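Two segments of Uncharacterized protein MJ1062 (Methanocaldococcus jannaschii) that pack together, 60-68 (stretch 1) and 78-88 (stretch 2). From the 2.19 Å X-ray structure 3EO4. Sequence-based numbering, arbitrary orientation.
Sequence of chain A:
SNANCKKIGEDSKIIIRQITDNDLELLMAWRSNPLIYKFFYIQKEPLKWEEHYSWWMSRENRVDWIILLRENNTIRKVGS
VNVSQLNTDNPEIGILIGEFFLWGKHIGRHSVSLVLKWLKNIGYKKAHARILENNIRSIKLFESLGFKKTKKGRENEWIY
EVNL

Stretch 1 (60-68) ENRVDWIIL
Stretch 2 78-88: VGSVNVSQLNT

The strongest charged contact lies within stretch 1: Arg62 (chi1 p, chi2 t, chi3 m) sends NE to Asp64 OD2 (2.9 Å) and NH2 to Asp64 OD1 (2.8 Å), a salt bridge with both N-H...O angles near 175°. Asp64 (chi1 m) thereby pairs its buried charge, and a water donating to Asp64 OD1 (2.8 Å) and Ser80 OG (2.7 Å) extends this network to stretch 2.

Between the stretches the backbone does most of the work. Strands 63-68 and 78-84 run antiparallel, their directions 148° apart, with phi near -90 to -130° and psi 120 to 155° through Val63-Ile67. Val63 pairs with Val83 (Val63 N to Val83 O 2.9 Å; Val83 N to Val63 O 3.0 Å) and Trp65 with Val81 (Trp65 N to Val81 O 2.7 Å; Val81 N to Trp65 O 3.1 Å). Asp64-Asn82 and Ile66-Ser80 are the intervening non-hydrogen-bonded pairs, CA to CA 4.3 and 4.5 Å. Ser80 (chi1 t) donates OG to Trp65 O at 2.7 Å, giving that carbonyl a second donor. Farther along, Ile67 N reaches Gly79 O (2.9 Å, 176°) and Val78 N reaches Ile67 O (3.0 Å). At the other end Asn61, at phi/psi 54/34, accepts Leu86 N on its O (3.0 Å, 169°), where a type I turn spans Gln85-Thr88.

Val63, Trp65, Ile67, Val81 and Val83 share one sheet face. Trp65 (chi1 m, chi2 -97°) sets CB 3.9 Å from Val81 CG1, while its ring edge meets Val83, CZ3 to CG1 4.0 Å. Ile67 (m, t) lays CD1 4.1 Å from Val81 CB; an ideal CB on Gly79 would stand only 3.3 Å from Ile67 CD1, so glycine leaves needed room. Ile67 CG2 also meets Val78 CG2 at 3.8 Å, and Val63 CG2 meets Leu86 CD1 at 4.0 Å. Altogether 834 Å² is buried.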

# COMPACT_ATOMS: atom_id res chain seq x y z
N GLU A 60 18.88 11.43 6.25
CA GLU A 60 20.16 11.48 6.95
C GLU A 60 19.97 10.99 8.37
O GLU A 60 18.90 11.17 8.96
CB GLU A 60 20.69 12.90 7.00
CG GLU A 60 21.67 13.21 5.90
CD GLU A 60 21.22 14.40 5.06
OE1 GLU A 60 20.12 14.95 5.35
OE2 GLU A 60 21.96 14.76 4.10
N ASN A 61 21.03 10.39 8.93
CA ASN A 61 21.06 9.95 10.33
C ASN A 61 19.90 9.04 10.69
O ASN A 61 19.38 9.09 11.81
CB ASN A 61 21.11 11.17 11.27
CG ASN A 61 22.35 12.01 11.06
OD1 ASN A 61 23.47 11.53 11.26
ND2 ASN A 61 22.16 13.24 10.63
N ARG A 62 19.47 8.24 9.73
CA ARG A 62 18.39 7.29 9.95
C ARG A 62 18.62 6.02 9.18
O ARG A 62 19.42 5.98 8.24
CB ARG A 62 17.03 7.89 9.58
CG ARG A 62 16.86 8.29 8.12
CD ARG A 62 15.45 8.88 7.89
NE ARG A 62 14.36 7.90 8.01
CZ ARG A 62 13.19 8.15 8.62
NH1 ARG A 62 12.98 9.32 9.22
NH2 ARG A 62 12.23 7.23 8.66
N VAL A 63 17.95 4.96 9.61
CA VAL A 63 17.93 3.70 8.92
C VAL A 63 16.45 3.31 8.85
O VAL A 63 15.72 3.50 9.83
CB VAL A 63 18.73 2.63 9.68
CG1 VAL A 63 18.45 1.21 9.12
CG2 VAL A 63 20.22 2.96 9.68
N ASP A 64 16.01 2.80 7.69
CA ASP A 64 14.66 2.27 7.54
C ASP A 64 14.71 0.81 7.14
O ASP A 64 15.51 0.41 6.29
CB ASP A 64 13.90 3.05 6.48
CG ASP A 64 13.67 4.49 6.86
OD1 ASP A 64 12.56 4.80 7.35
OD2 ASP A 64 14.61 5.30 6.68
N TRP A 65 13.85 0.01 7.75
CA TRP A 65 13.75 -1.41 7.40
C TRP A 65 12.33 -1.71 6.93
O TRP A 65 11.37 -1.03 7.30
CB TRP A 65 14.03 -2.31 8.60
CG TRP A 65 15.41 -2.33 9.21
CD1 TRP A 65 16.41 -3.24 8.95
CD2 TRP A 65 15.92 -1.47 10.26
NE1 TRP A 65 17.51 -2.98 9.74
CE2 TRP A 65 17.23 -1.91 10.55
CE3 TRP A 65 15.40 -0.37 10.96
CZ2 TRP A 65 18.05 -1.28 11.52
CZ3 TRP A 65 16.21 0.26 11.93
CH2 TRP A 65 17.52 -0.20 12.19
N ILE A 66 12.22 -2.73 6.09
CA ILE A 66 10.97 -3.38 5.81
C ILE A 66 10.87 -4.55 6.79
O ILE A 66 11.85 -5.27 7.02
CB ILE A 66 10.97 -3.97 4.36
CG1 ILE A 66 11.27 -2.87 3.33
CG2 ILE A 66 9.65 -4.63 4.04
CD1 ILE A 66 10.24 -1.71 3.38
N ILE A 67 9.67 -4.76 7.32
CA ILE A 67 9.36 -5.89 8.19
C ILE A 67 8.81 -7.04 7.35
O ILE A 67 7.83 -6.88 6.64
CB ILE A 67 8.31 -5.49 9.24
CG1 ILE A 67 8.76 -4.23 10.01
CG2 ILE A 67 7.98 -6.68 10.14
CD1 ILE A 67 7.65 -3.57 10.83
N LEU A 68 9.45 -8.19 7.43
CA LEU A 68 9.04 -9.34 6.68
C LEU A 68 8.41 -10.34 7.62
O LEU A 68 8.92 -10.58 8.70
CB LEU A 68 10.27 -9.97 6.05
CG LEU A 68 10.80 -9.52 4.69
CD1 LEU A 68 10.41 -8.12 4.25
CD2 LEU A 68 12.33 -9.75 4.60
N VAL A 78 5.15 -6.61 5.37
CA VAL A 78 3.97 -6.32 6.17
C VAL A 78 4.01 -4.97 6.85
O VAL A 78 2.99 -4.54 7.37
CB VAL A 78 3.66 -7.41 7.25
CG1 VAL A 78 3.40 -8.79 6.63
CG2 VAL A 78 4.78 -7.48 8.28
N GLY A 79 5.19 -4.35 6.91
CA GLY A 79 5.30 -3.03 7.54
C GLY A 79 6.68 -2.44 7.39
O GLY A 79 7.52 -2.94 6.63
N SER A 80 6.93 -1.36 8.14
CA SER A 80 8.23 -0.75 8.16
C SER A 80 8.59 -0.29 9.56
O SER A 80 7.72 0.19 10.31
CB SER A 80 8.26 0.43 7.22
OG SER A 80 9.59 0.96 7.19
N VAL A 81 9.87 -0.41 9.90
CA VAL A 81 10.40 0.07 11.19
C VAL A 81 11.66 0.87 10.89
O VAL A 81 12.37 0.57 9.93
CB VAL A 81 10.64 -1.10 12.20
CG1 VAL A 81 11.78 -2.01 11.76
CG2 VAL A 81 10.83 -0.58 13.65
N ASN A 82 11.89 1.92 11.68
CA ASN A 82 12.94 2.90 11.39
C ASN A 82 13.49 3.54 12.67
O ASN A 82 12.80 3.54 13.70
CB ASN A 82 12.44 4.00 10.43
CG ASN A 82 11.34 4.87 11.04
OD1 ASN A 82 11.51 5.45 12.11
ND2 ASN A 82 10.22 4.99 10.34
N VAL A 83 14.75 4.03 12.61
CA VAL A 83 15.38 4.84 13.66
C VAL A 83 15.97 6.06 13.01
O VAL A 83 16.59 5.97 11.97
CB VAL A 83 16.53 4.13 14.42
CG1 VAL A 83 16.03 2.86 15.03
CG2 VAL A 83 17.64 3.75 13.48
N SER A 84 15.77 7.20 13.64
CA SER A 84 16.30 8.44 13.11
C SER A 84 16.94 9.20 14.27
O SER A 84 16.88 8.74 15.42
CB SER A 84 15.17 9.24 12.44
OG SER A 84 14.12 9.50 13.36
N GLN A 85 17.58 10.33 13.97
CA GLN A 85 18.34 11.09 14.96
C GLN A 85 19.49 10.27 15.56
O GLN A 85 19.76 10.36 16.75
CB GLN A 85 17.40 11.67 16.05
CG GLN A 85 16.25 12.49 15.45
CD GLN A 85 15.20 12.93 16.45
OE1 GLN A 85 14.02 12.67 16.27
NE2 GLN A 85 15.63 13.64 17.50
N LEU A 86 20.16 9.49 14.72
CA LEU A 86 21.29 8.62 15.12
C LEU A 86 22.53 9.40 15.49
O LEU A 86 23.47 8.84 16.07
CB LEU A 86 21.65 7.64 13.98
CG LEU A 86 20.70 6.46 13.77
CD1 LEU A 86 21.06 5.70 12.48
CD2 LEU A 86 20.60 5.52 15.03
N ASN A 87 22.55 10.68 15.13
CA ASN A 87 23.62 11.58 15.53
C ASN A 87 23.46 12.14 16.94
O ASN A 87 24.23 13.00 17.34
CB ASN A 87 23.80 12.70 14.50
CG ASN A 87 22.54 13.52 14.28
OD1 ASN A 87 22.63 14.70 13.96
ND2 ASN A 87 21.36 12.91 14.43
N THR A 88 22.48 11.64 17.68
CA THR A 88 22.24 12.06 19.06
C THR A 88 22.36 10.82 19.95
O THR A 88 22.39 9.68 19.45
CB THR A 88 20.82 12.70 19.25
OG1 THR A 88 19.80 11.68 19.32
CG2 THR A 88 20.48 13.66 18.12
O HOH W 1 17.57 11.70 11.32
O HOH W 2 10.00 3.62 7.44